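Local coordinates for MlnE (Bacillus amyloliquefaciens subsp. plantarum, PDB 5D2E), which forms part of a macrolactin polyketide synthase, this N-terminal piece being a B-type ketoreductase that binds NADP and probably reduces beta-keto groups of the growing chain, at residues Val41-Phe47 and Arg248-Gln254; Gly49-His55 and Ser230-Asn234; Ala209-Met215 and Cys241-Pro247. Residue numbers count along the deposited sequence, not the author numbering.

Interaction 1: Val41-Phe47 and Arg248-Gln254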
loop_
_atom_site.group_PDB
_atom_site.type_symbol
_atom_site.label_atom_id
_atom_site.label_comp_id
_atom_site.label_asym_id
_atom_site.label_seq_id
_atom_site.Cartn_x
_atom_site.Cartn_y
_atom_site.Cartn_z
ATOM N N VAL A 41 7.953 -12.768 4.739
ATOM C CA VAL A 41 8.678 -13.984 4.445
ATOM C C VAL A 41 7.814 -14.758 3.464
ATOM O O VAL A 41 6.633 -14.992 3.713
ATOM C CB VAL A 41 8.881 -14.848 5.729
ATOM C CG1 VAL A 41 9.597 -16.157 5.408
ATOM C CG2 VAL A 41 9.635 -14.082 6.811
ATOM N N TRP A 42 8.447 -15.282 2.424
ATOM C CA TRP A 42 7.734 -16.013 1.378
ATOM C C TRP A 42 7.806 -17.525 1.475
ATOM O O TRP A 42 8.812 -18.052 1.908
ATOM C CB TRP A 42 8.340 -15.639 0.049
ATOM C CG TRP A 42 8.218 -14.250 -0.265
ATOM C CD1 TRP A 42 9.072 -13.242 0.111
ATOM C CD2 TRP A 42 7.172 -13.646 -1.007
ATOM N NE1 TRP A 42 8.594 -12.051 -0.340
ATOM C CE2 TRP A 42 7.420 -12.267 -1.024
ATOM C CE3 TRP A 42 6.015 -14.129 -1.613
ATOM C CZ2 TRP A 42 6.603 -11.384 -1.674
ATOM C CZ3 TRP A 42 5.214 -13.228 -2.292
ATOM C CH2 TRP A 42 5.516 -11.882 -2.322
ATOM N N ASP A 43 6.751 -18.223 1.087
ATOM C CA ASP A 43 6.851 -19.689 0.891
ATOM C C ASP A 43 6.543 -19.996 -0.550
ATOM O O ASP A 43 5.572 -19.494 -1.118
ATOM C CB ASP A 43 6.013 -20.567 1.856
ATOM C CG ASP A 43 4.589 -20.147 1.966
ATOM O OD1 ASP A 43 4.322 -19.062 2.549
ATOM O OD2 ASP A 43 3.699 -20.927 1.520
ATOM N N ARG A 44 7.371 -20.858 -1.097
ATOM C CA ARG A 44 7.388 -21.169 -2.511
ATOM C C ARG A 44 6.884 -22.594 -2.736
ATOM O O ARG A 44 7.221 -23.478 -1.987
ATOM C CB ARG A 44 8.801 -20.984 -3.060
ATOM C CG ARG A 44 9.063 -21.766 -4.328
ATOM C CD ARG A 44 10.524 -21.778 -4.819
ATOM N NE ARG A 44 10.582 -20.552 -5.440
ATOM C CZ ARG A 44 10.653 -20.229 -6.716
ATOM N NH1 ARG A 44 10.511 -18.879 -6.936
ATOM N NH2 ARG A 44 10.976 -21.080 -7.673
ATOM N N HIS A 45 6.154 -22.795 -3.833
ATOM C CA HIS A 45 5.512 -24.038 -4.189
ATOM C C HIS A 45 5.552 -24.261 -5.682
ATOM O O HIS A 45 5.536 -23.324 -6.488
ATOM C CB HIS A 45 4.047 -24.021 -3.806
ATOM C CG HIS A 45 3.813 -23.631 -2.411
ATOM N ND1 HIS A 45 3.775 -24.549 -1.388
ATOM C CD2 HIS A 45 3.711 -22.416 -1.832
ATOM C CE1 HIS A 45 3.629 -23.924 -0.241
ATOM N NE2 HIS A 45 3.568 -22.629 -0.484
ATOM N N GLU A 46 5.488 -25.528 -6.046
ATOM C CA GLU A 46 5.323 -25.938 -7.428
ATOM C C GLU A 46 3.854 -25.865 -7.763
ATOM O O GLU A 46 3.017 -26.231 -6.987
ATOM C CB GLU A 46 5.814 -27.357 -7.680
ATOM C CG GLU A 46 7.294 -27.563 -7.417
ATOM C CD GLU A 46 7.864 -28.818 -8.124
ATOM O OE1 GLU A 46 7.086 -29.780 -8.393
ATOM O OE2 GLU A 46 9.086 -28.817 -8.426
ATOM N N PHE A 47 3.561 -25.385 -8.959
ATOM C CA PHE A 47 2.203 -25.228 -9.395
ATOM C C PHE A 47 1.758 -26.516 -10.051
ATOM O O PHE A 47 2.368 -26.926 -11.018
ATOM C CB PHE A 47 2.073 -24.102 -10.406
ATOM C CG PHE A 47 0.637 -23.887 -10.819
ATOM C CD1 PHE A 47 -0.228 -23.253 -9.964
ATOM C CD2 PHE A 47 0.147 -24.449 -11.985
ATOM C CE1 PHE A 47 -1.558 -23.100 -10.291
ATOM C CE2 PHE A 47 -1.204 -24.283 -12.341
ATOM C CZ PHE A 47 -2.063 -23.614 -11.479
ATOM N N ARG A 248 5.223 -21.979 -13.534
ATOM C CA ARG A 248 5.557 -23.293 -12.894
ATOM C C ARG A 248 5.643 -23.340 -11.344
ATOM O O ARG A 248 5.776 -24.384 -10.746
ATOM C CB ARG A 248 6.873 -23.794 -13.508
ATOM C CG ARG A 248 6.722 -24.124 -14.985
ATOM C CD ARG A 248 7.910 -24.926 -15.516
ATOM N NE ARG A 248 7.423 -25.516 -16.751
ATOM C CZ ARG A 248 7.044 -26.791 -16.933
ATOM N NH1 ARG A 248 7.172 -27.724 -15.995
ATOM N NH2 ARG A 248 6.581 -27.134 -18.117
ATOM N N HIS A 249 5.568 -22.181 -10.719
ATOM C CA HIS A 249 5.773 -22.009 -9.278
ATOM C C HIS A 249 4.879 -20.872 -8.780
ATOM O O HIS A 249 4.546 -19.990 -9.530
ATOM C CB HIS A 249 7.200 -21.626 -8.981
ATOM C CG HIS A 249 8.203 -22.674 -9.349
ATOM N ND1 HIS A 249 8.835 -22.702 -10.578
ATOM C CD2 HIS A 249 8.629 -23.768 -8.672
ATOM C CE1 HIS A 249 9.644 -23.754 -10.613
ATOM N NE2 HIS A 249 9.539 -24.403 -9.467
ATOM N N TYR A 250 4.509 -20.914 -7.506
ATOM C CA TYR A 250 3.824 -19.820 -6.906
ATOM C C TYR A 250 4.351 -19.575 -5.501
ATOM O O TYR A 250 4.963 -20.457 -4.865
ATOM C CB TYR A 250 2.314 -20.010 -6.929
ATOM C CG TYR A 250 1.757 -21.147 -6.075
ATOM C CD1 TYR A 250 1.637 -22.428 -6.593
ATOM C CD2 TYR A 250 1.405 -20.929 -4.751
ATOM C CE1 TYR A 250 1.137 -23.456 -5.814
ATOM C CE2 TYR A 250 0.923 -21.951 -3.953
ATOM C CZ TYR A 250 0.786 -23.214 -4.513
ATOM O OH TYR A 250 0.297 -24.226 -3.748
ATOM N N TYR A 251 4.112 -18.373 -5.016
ATOM C CA TYR A 251 4.568 -18.034 -3.683
ATOM C C TYR A 251 3.609 -17.113 -2.927
ATOM O O TYR A 251 2.875 -16.280 -3.519
ATOM C CB TYR A 251 6.036 -17.560 -3.686
ATOM C CG TYR A 251 6.502 -16.869 -4.914
ATOM C CD1 TYR A 251 6.924 -17.559 -6.043
ATOM C CD2 TYR A 251 6.533 -15.467 -4.957
ATOM C CE1 TYR A 251 7.304 -16.887 -7.221
ATOM C CE2 TYR A 251 6.930 -14.747 -6.136
ATOM C CZ TYR A 251 7.310 -15.457 -7.274
ATOM O OH TYR A 251 7.677 -14.679 -8.382
ATOM N N LYS A 252 3.587 -17.342 -1.617
ATOM C CA LYS A 252 2.793 -16.609 -0.702
ATOM C C LYS A 252 3.681 -16.011 0.387
ATOM O O LYS A 252 4.778 -16.494 0.633
ATOM C CB LYS A 252 1.839 -17.581 -0.031
ATOM C CG LYS A 252 0.700 -18.068 -0.899
ATOM C CD LYS A 252 -0.382 -18.612 0.020
ATOM C CE LYS A 252 -1.710 -18.720 -0.676
ATOM N NZ LYS A 252 -1.535 -19.666 -1.810
ATOM N N ARG A 253 3.164 -14.992 1.049
ATOM C CA ARG A 253 3.959 -14.246 1.988
ATOM C C ARG A 253 3.210 -13.982 3.293
ATOM O O ARG A 253 1.987 -13.818 3.287
ATOM C CB ARG A 253 4.447 -12.930 1.423
ATOM C CG ARG A 253 3.350 -11.911 1.274
ATOM C CD ARG A 253 3.836 -10.566 0.814
ATOM N NE ARG A 253 2.778 -9.840 0.122
ATOM C CZ ARG A 253 2.989 -8.857 -0.746
ATOM N NH1 ARG A 253 4.226 -8.425 -1.018
ATOM N NH2 ARG A 253 1.960 -8.313 -1.369
ATOM N N GLN A 254 3.977 -13.865 4.376
ATOM C CA GLN A 254 3.400 -13.425 5.653
ATOM C C GLN A 254 4.445 -12.746 6.491
ATOM O O GLN A 254 5.627 -12.978 6.297
ATOM C CB GLN A 254 2.780 -14.607 6.399
ATOM C CG GLN A 254 3.776 -15.493 7.112
ATOM C CD GLN A 254 3.112 -16.678 7.746
ATOM O OE1 GLN A 254 3.472 -17.819 7.467
ATOM N NE2 GLN A 254 2.101 -16.418 8.573
#
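Trp42, Tyr250 and Tyr251 lose the most surface where strands 41-46 and 249-254 pair as an antiparallel ribbon, their axes 4.5 Å apart at closest approach and 155° between directions. Two backbone hydrogen bonds join each hydrogen-bonded pair, as in Asp43 N to Lys252 O (2.7 Å) and Lys252 N to Asp43 O (3.0 Å); Val41 with Gln254 and His45 with Tyr250 repeat the pattern, and Phe47 N to Arg248 O (3.0 Å) extends it beyond the strand end. Trp42 shares one face of the ribbon with Arg44, Tyr251 and Arg253. Its six-membered ring takes Arg253 CB over its face in a CH-pi contact, 3.6 Å from CB to the ring centroid, and receives the edge of Tyr251 in an offset edge-to-face pair with planes at 77°. Beyond these contacts, Arg253 forms a salt bridge with Glu192, and Tyr251 OH hydrogen-bonds Glu246. On the reverse face, the Tyr250 ring is covered by His45 CB, 3.6 Å from its centroid, and meets the edge of Phe47 (CD1 of Phe47 to CD1 of Tyr250, 3.9 Å). The imidazole of His45 is held within its own strand by a hydrogen bond from NE2 to Asp43 OD2 (2.6 Å). Through strand 35-46, which also pairs with strand 494-499, the ribbon connects the two Rossmann-like halves of the ketoreductase, well away from the NADP site. Backbone hydrogen bonds thus fix the register, while CH-pi and aromatic contacts add side-chain packing on each face of a ribbon still partly open to solvent.

Interaction 2: Gly49-His55 and Ser230-Asn234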
loop_
_atom_site.group_PDB
_atom_site.type_symbol
_atom_site.label_atom_id
_atom_site.label_comp_id
_atom_site.label_asym_id
_atom_site.label_seq_id
_atom_site.Cartn_x
_atom_site.Cartn_y
_atom_site.Cartn_z
ATOM N N GLY A 49 -1.684 -27.630 -10.818
ATOM C CA GLY A 49 -3.043 -27.789 -11.352
ATOM C C GLY A 49 -4.046 -28.287 -10.310
ATOM O O GLY A 49 -3.743 -28.362 -9.096
ATOM N N SER A 50 -5.240 -28.638 -10.804
ATOM C CA SER A 50 -6.461 -28.755 -9.993
ATOM C C SER A 50 -7.664 -29.194 -10.885
ATOM O O SER A 50 -7.580 -29.203 -12.121
ATOM C CB SER A 50 -6.820 -27.383 -9.385
ATOM O OG SER A 50 -7.213 -26.475 -10.427
ATOM N N LYS A 51 -8.796 -29.500 -10.270
ATOM C CA LYS A 51 -10.064 -29.534 -11.040
ATOM C C LYS A 51 -10.287 -28.152 -11.726
ATOM O O LYS A 51 -9.727 -27.128 -11.288
ATOM C CB LYS A 51 -11.229 -29.811 -10.105
ATOM C CG LYS A 51 -11.051 -31.062 -9.215
ATOM C CD LYS A 51 -12.131 -32.142 -9.420
ATOM C CE LYS A 51 -12.756 -32.591 -8.098
ATOM N NZ LYS A 51 -13.392 -31.425 -7.400
ATOM N N LYS A 52 -11.128 -28.121 -12.739
ATOM C CA LYS A 52 -11.345 -26.928 -13.491
ATOM C C LYS A 52 -12.495 -26.046 -12.978
ATOM O O LYS A 52 -12.476 -24.838 -13.196
ATOM C CB LYS A 52 -11.594 -27.297 -14.914
ATOM C CG LYS A 52 -10.439 -28.034 -15.516
ATOM C CD LYS A 52 -10.876 -28.698 -16.813
ATOM C CE LYS A 52 -10.795 -27.736 -17.980
ATOM N NZ LYS A 52 -9.456 -27.805 -18.668
ATOM N N PHE A 53 -13.497 -26.611 -12.309
ATOM C CA PHE A 53 -14.723 -25.851 -12.048
ATOM C C PHE A 53 -14.750 -25.235 -10.654
ATOM O O PHE A 53 -14.156 -25.761 -9.727
ATOM C CB PHE A 53 -15.996 -26.732 -12.192
ATOM C CG PHE A 53 -16.225 -27.338 -13.567
ATOM C CD1 PHE A 53 -15.578 -26.877 -14.714
ATOM C CD2 PHE A 53 -17.113 -28.382 -13.684
ATOM C CE1 PHE A 53 -15.820 -27.431 -15.950
ATOM C CE2 PHE A 53 -17.331 -28.969 -14.915
ATOM C CZ PHE A 53 -16.717 -28.494 -16.038
ATOM N N PRO A 54 -15.547 -24.163 -10.482
ATOM C CA PRO A 54 -15.871 -23.673 -9.146
ATOM C C PRO A 54 -16.489 -24.790 -8.293
ATOM O O PRO A 54 -17.053 -25.744 -8.851
ATOM C CB PRO A 54 -16.883 -22.564 -9.423
ATOM C CG PRO A 54 -16.770 -22.214 -10.865
ATOM C CD PRO A 54 -16.256 -23.434 -11.555
ATOM N N HIS A 55 -16.428 -24.656 -6.975
ATOM C CA HIS A 55 -16.974 -25.691 -6.049
ATOM C C HIS A 55 -18.501 -25.717 -5.908
ATOM O O HIS A 55 -19.032 -26.702 -5.432
ATOM C CB HIS A 55 -16.353 -25.581 -4.632
ATOM C CG HIS A 55 -15.210 -26.530 -4.399
ATOM N ND1 HIS A 55 -14.059 -26.165 -3.728
ATOM C CD2 HIS A 55 -15.035 -27.825 -4.761
ATOM C CE1 HIS A 55 -13.226 -27.190 -3.691
ATOM N NE2 HIS A 55 -13.793 -28.210 -4.312
ATOM N N SER A 230 -8.814 -21.604 -12.101
ATOM C CA SER A 230 -9.349 -22.851 -11.568
ATOM C C SER A 230 -8.701 -23.305 -10.265
ATOM O O SER A 230 -9.339 -23.917 -9.413
ATOM C CB SER A 230 -9.242 -23.954 -12.632
ATOM O OG SER A 230 -10.105 -23.667 -13.768
ATOM N N PHE A 231 -7.393 -23.083 -10.155
ATOM C CA PHE A 231 -6.668 -23.435 -8.982
ATOM C C PHE A 231 -7.194 -22.610 -7.809
ATOM O O PHE A 231 -7.414 -23.122 -6.703
ATOM C CB PHE A 231 -5.170 -23.198 -9.222
ATOM C CG PHE A 231 -4.298 -23.581 -8.048
ATOM C CD1 PHE A 231 -3.853 -24.920 -7.902
ATOM C CD2 PHE A 231 -3.877 -22.621 -7.123
ATOM C CE1 PHE A 231 -3.029 -25.273 -6.836
ATOM C CE2 PHE A 231 -3.082 -22.990 -6.030
ATOM C CZ PHE A 231 -2.669 -24.323 -5.887
ATOM N N GLU A 232 -7.390 -21.319 -8.044
ATOM C CA GLU A 232 -7.925 -20.437 -6.986
ATOM C C GLU A 232 -9.321 -20.917 -6.560
ATOM O O GLU A 232 -9.663 -20.971 -5.350
ATOM C CB GLU A 232 -7.974 -18.971 -7.483
ATOM C CG GLU A 232 -6.608 -18.306 -7.523
ATOM C CD GLU A 232 -6.169 -17.819 -6.150
ATOM O OE1 GLU A 232 -7.044 -17.776 -5.261
ATOM O OE2 GLU A 232 -4.991 -17.467 -5.987
ATOM N N TRP A 233 -10.150 -21.250 -7.554
ATOM C CA TRP A 233 -11.521 -21.713 -7.217
ATOM C C TRP A 233 -11.552 -22.936 -6.344
ATOM O O TRP A 233 -12.512 -23.167 -5.607
ATOM C CB TRP A 233 -12.287 -22.054 -8.465
ATOM C CG TRP A 233 -12.744 -20.895 -9.231
ATOM C CD1 TRP A 233 -12.998 -19.630 -8.759
ATOM C CD2 TRP A 233 -13.098 -20.887 -10.605
ATOM N NE1 TRP A 233 -13.475 -18.826 -9.786
ATOM C CE2 TRP A 233 -13.539 -19.575 -10.923
ATOM C CE3 TRP A 233 -13.047 -21.842 -11.623
ATOM C CZ2 TRP A 233 -13.961 -19.221 -12.200
ATOM C CZ3 TRP A 233 -13.440 -21.492 -12.875
ATOM C CH2 TRP A 233 -13.895 -20.184 -13.164
ATOM N N ASN A 234 -10.494 -23.732 -6.438
ATOM C CA ASN A 234 -10.414 -24.981 -5.716
ATOM C C ASN A 234 -9.447 -25.014 -4.509
ATOM O O ASN A 234 -9.219 -26.090 -4.007
ATOM C CB ASN A 234 -10.086 -26.081 -6.743
ATOM C CG ASN A 234 -11.283 -26.424 -7.609
ATOM O OD1 ASN A 234 -12.232 -27.029 -7.120
ATOM N ND2 ASN A 234 -11.274 -25.991 -8.870
HETATM O O HOH W 1 -14.857 -22.328 -6.055
#
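This is a surface contact between a coil and the end of a helix: residues 49-55, in the connection from strand 35-46 to strand 60-64, wrap the last turn of helix 222-233 in the N-terminal Rossmann-like half of the molecule. Polar groups of the helix end bind carbonyls of the coil. Ser230 OG donates to Lys52 O (2.7 Å), and Asn234 ND2 donates to Phe53 O (3.0 Å). The same ND2 also reaches back to Ser230 O (2.9 Å), so the Asn234 amide, at the first non-helical residue, joins the final helical turn to the coil. A water takes a hydrogen bond from His55 N (3.0 Å) and gives one to Trp233 O (2.5 Å), linking the two backbones. Packing centres on Trp233: Pro54 CG lies over its six-membered ring in a CH-pi contact, 3.8 Å from the ring centroid, while Lys52 O approaches the ring edge at CE3 of Trp233 (3.4 Å). Around the contact, Pro54 and Trp233 both rest on Ile60 of strand 60-64 and on strand 127-133, Ser230 is hydrogen-bonded to Gln76 at the end of helix 70-76, and Phe231 packs against Tyr245 of strand 242-245.

Interaction 3: Ala209-Met215 and Cys241-Pro247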
loop_
_atom_site.group_PDB
_atom_site.type_symbol
_atom_site.label_atom_id
_atom_site.label_comp_id
_atom_site.label_asym_id
_atom_site.label_seq_id
_atom_site.Cartn_x
_atom_site.Cartn_y
_atom_site.Cartn_z
ATOM N N ALA A 209 -6.374 -12.134 -4.352
ATOM C CA ALA A 209 -5.584 -11.362 -5.321
ATOM C C ALA A 209 -4.474 -12.242 -5.873
ATOM O O ALA A 209 -3.914 -13.051 -5.141
ATOM C CB ALA A 209 -5.006 -10.107 -4.716
ATOM N N ALA A 210 -4.226 -12.176 -7.175
ATOM C CA ALA A 210 -3.239 -13.073 -7.785
ATOM C C ALA A 210 -2.448 -12.278 -8.864
ATOM O O ALA A 210 -3.038 -11.643 -9.730
ATOM C CB ALA A 210 -3.876 -14.300 -8.360
ATOM N N GLU A 211 -1.127 -12.302 -8.731
ATOM C CA GLU A 211 -0.222 -11.726 -9.664
ATOM C C GLU A 211 0.120 -12.823 -10.680
ATOM O O GLU A 211 0.379 -14.019 -10.328
ATOM C CB GLU A 211 1.055 -11.256 -8.957
ATOM C CG GLU A 211 2.112 -10.734 -9.905
ATOM C CD GLU A 211 3.347 -10.161 -9.206
ATOM O OE1 GLU A 211 3.158 -9.605 -8.165
ATOM O OE2 GLU A 211 4.459 -10.182 -9.728
ATOM N N LEU A 212 -0.005 -12.457 -11.925
ATOM C CA LEU A 212 0.316 -13.369 -13.028
ATOM C C LEU A 212 1.649 -12.908 -13.615
ATOM O O LEU A 212 1.691 -12.015 -14.488
ATOM C CB LEU A 212 -0.810 -13.386 -14.078
ATOM C CG LEU A 212 -2.224 -13.651 -13.547
ATOM C CD1 LEU A 212 -3.270 -13.332 -14.585
ATOM C CD2 LEU A 212 -2.365 -15.067 -13.064
ATOM N N LYS A 213 2.738 -13.493 -13.128
ATOM C CA LYS A 213 4.067 -13.032 -13.539
ATOM C C LYS A 213 4.668 -13.909 -14.638
ATOM O O LYS A 213 5.008 -15.064 -14.398
ATOM C CB LYS A 213 5.035 -12.968 -12.365
ATOM C CG LYS A 213 6.363 -12.341 -12.768
ATOM C CD LYS A 213 7.243 -11.837 -11.670
ATOM C CE LYS A 213 7.598 -12.858 -10.659
ATOM N NZ LYS A 213 8.347 -12.096 -9.556
ATOM N N SER A 214 4.770 -13.349 -15.823
ATOM C CA SER A 214 5.537 -13.952 -16.899
ATOM C C SER A 214 7.031 -13.887 -16.586
ATOM O O SER A 214 7.535 -12.861 -16.210
ATOM C CB SER A 214 5.315 -13.154 -18.158
ATOM O OG SER A 214 4.000 -13.458 -18.535
ATOM N N MET A 215 7.730 -14.963 -16.837
ATOM C CA MET A 215 9.176 -14.980 -16.701
ATOM C C MET A 215 9.840 -14.951 -18.102
ATOM O O MET A 215 9.197 -15.321 -19.108
ATOM C CB MET A 215 9.560 -16.250 -15.961
ATOM C CG MET A 215 8.968 -16.377 -14.553
ATOM S SD MET A 215 9.318 -15.023 -13.478
ATOM C CE MET A 215 10.981 -15.454 -12.898
ATOM N N CYS A 241 -4.962 -13.630 1.540
ATOM C CA CYS A 241 -5.407 -12.863 0.340
ATOM C C CYS A 241 -4.627 -13.159 -0.960
ATOM O O CYS A 241 -5.232 -13.338 -1.979
ATOM C CB CYS A 241 -5.402 -11.323 0.582
ATOM S SG CYS A 241 -6.216 -10.319 -0.721
ATOM N N PHE A 242 -3.292 -13.172 -0.910
ATOM C CA PHE A 242 -2.514 -12.885 -2.060
ATOM C C PHE A 242 -1.612 -14.047 -2.429
ATOM O O PHE A 242 -1.005 -14.676 -1.571
ATOM C CB PHE A 242 -1.707 -11.558 -1.840
ATOM C CG PHE A 242 -0.715 -11.268 -2.903
ATOM C CD1 PHE A 242 -1.121 -10.797 -4.146
ATOM C CD2 PHE A 242 0.648 -11.521 -2.705
ATOM C CE1 PHE A 242 -0.191 -10.603 -5.166
ATOM C CE2 PHE A 242 1.574 -11.274 -3.717
ATOM C CZ PHE A 242 1.146 -10.829 -4.944
ATOM N N THR A 243 -1.486 -14.294 -3.737
ATOM C CA THR A 243 -0.507 -15.255 -4.260
ATOM C C THR A 243 0.165 -14.658 -5.474
ATOM O O THR A 243 -0.508 -14.044 -6.328
ATOM C CB THR A 243 -1.195 -16.562 -4.630
ATOM O OG1 THR A 243 -1.962 -17.034 -3.538
ATOM C CG2 THR A 243 -0.235 -17.637 -5.011
ATOM N N CYS A 244 1.477 -14.876 -5.613
ATOM C CA CYS A 244 2.143 -14.517 -6.850
ATOM C C CYS A 244 2.420 -15.803 -7.611
ATOM O O CYS A 244 3.083 -16.722 -7.073
ATOM C CB CYS A 244 3.422 -13.781 -6.573
ATOM S SG CYS A 244 4.359 -13.412 -8.103
ATOM N N TYR A 245 1.877 -15.880 -8.828
ATOM C CA TYR A 245 2.007 -17.038 -9.696
ATOM C C TYR A 245 2.982 -16.796 -10.796
ATOM O O TYR A 245 2.954 -15.761 -11.452
ATOM C CB TYR A 245 0.653 -17.358 -10.343
ATOM C CG TYR A 245 -0.370 -17.891 -9.381
ATOM C CD1 TYR A 245 -0.446 -19.239 -9.061
ATOM C CD2 TYR A 245 -1.269 -17.026 -8.767
ATOM C CE1 TYR A 245 -1.375 -19.708 -8.130
ATOM C CE2 TYR A 245 -2.212 -17.491 -7.846
ATOM C CZ TYR A 245 -2.252 -18.819 -7.547
ATOM O OH TYR A 245 -3.188 -19.220 -6.681
ATOM N N GLU A 246 3.921 -17.722 -10.946
ATOM C CA GLU A 246 4.668 -17.830 -12.196
ATOM C C GLU A 246 4.033 -19.020 -12.887
ATOM O O GLU A 246 3.306 -19.780 -12.255
ATOM C CB GLU A 246 6.157 -18.095 -11.897
ATOM C CG GLU A 246 6.854 -16.903 -11.274
ATOM C CD GLU A 246 8.250 -17.167 -10.768
ATOM O OE1 GLU A 246 8.775 -18.231 -11.083
ATOM O OE2 GLU A 246 8.791 -16.273 -10.104
ATOM N N PRO A 247 4.398 -19.274 -14.147
ATOM C CA PRO A 247 3.784 -20.440 -14.795
ATOM C C PRO A 247 4.062 -21.795 -14.156
ATOM O O PRO A 247 3.162 -22.625 -14.100
ATOM C CB PRO A 247 4.321 -20.344 -16.210
ATOM C CG PRO A 247 4.566 -18.863 -16.390
ATOM C CD PRO A 247 5.189 -18.468 -15.089
HETATM O O HOH W 2 -4.442 -15.828 -3.970
#
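Strands 209-214 and 242-245 are the parallel neighbours of a beta-alpha-beta crossover, with helix 222-233 as its connection, in the Rossmann-like N-terminal half of the ketoreductase. Their axes approach to 4.7 Å, with 12° between their directions. Backbone hydrogen bonding follows the parallel pattern: Ala209 N to Cys241 O (2.9 Å), Thr243 N to Ala209 O (3.1 Å), Glu211 N to Thr243 O (3.0 Å), Tyr245 N to Glu211 O (2.8 Å) and Lys213 N to Tyr245 O (2.8 Å). Among polar side chains, Glu211 turns its carboxylate to Asn179 of the adjoining strand 171-180, its CD in van der Waals contact with Cys244 SG (3.6 Å). The Tyr245 hydroxyl is hydrogen-bonded to Glu232, and Glu246 to Tyr251; Lys213 NZ stays 4.2 Å from Glu246 OE2, beyond a salt bridge. Apolar contacts divide between the two faces. On one, Ala209 CB meets Phe242 CD1 (4.0 Å). The other face looks to helix 222-233, where Leu212 touches Ile225. There the small side chain of Ala210 abuts the edge of the Tyr245 ring, its CB 3.6 Å from Tyr245 CE2.

From the N terminus, the chain runs through strand 35-46 into the coil 49-55, builds most of the first Rossmann-like half, and returns along helix 222-233. There interaction 2 closes a long loop. Interaction 3 closes a short one, from strand 205-214 over that helix to strand 242-245. A turn later, interaction 1 closes the longest loop, so that interactions 2 and 3 are both nested within it; these two cross each other, since residues 230-234 lie between the segments of interaction 3. Strands 242-245 and 249-257 are sheet neighbours, with Tyr251 N 2.8 Å from Cys244 O, while Phe231 of interaction 2 packs on Phe47 and Tyr250 of interaction 1.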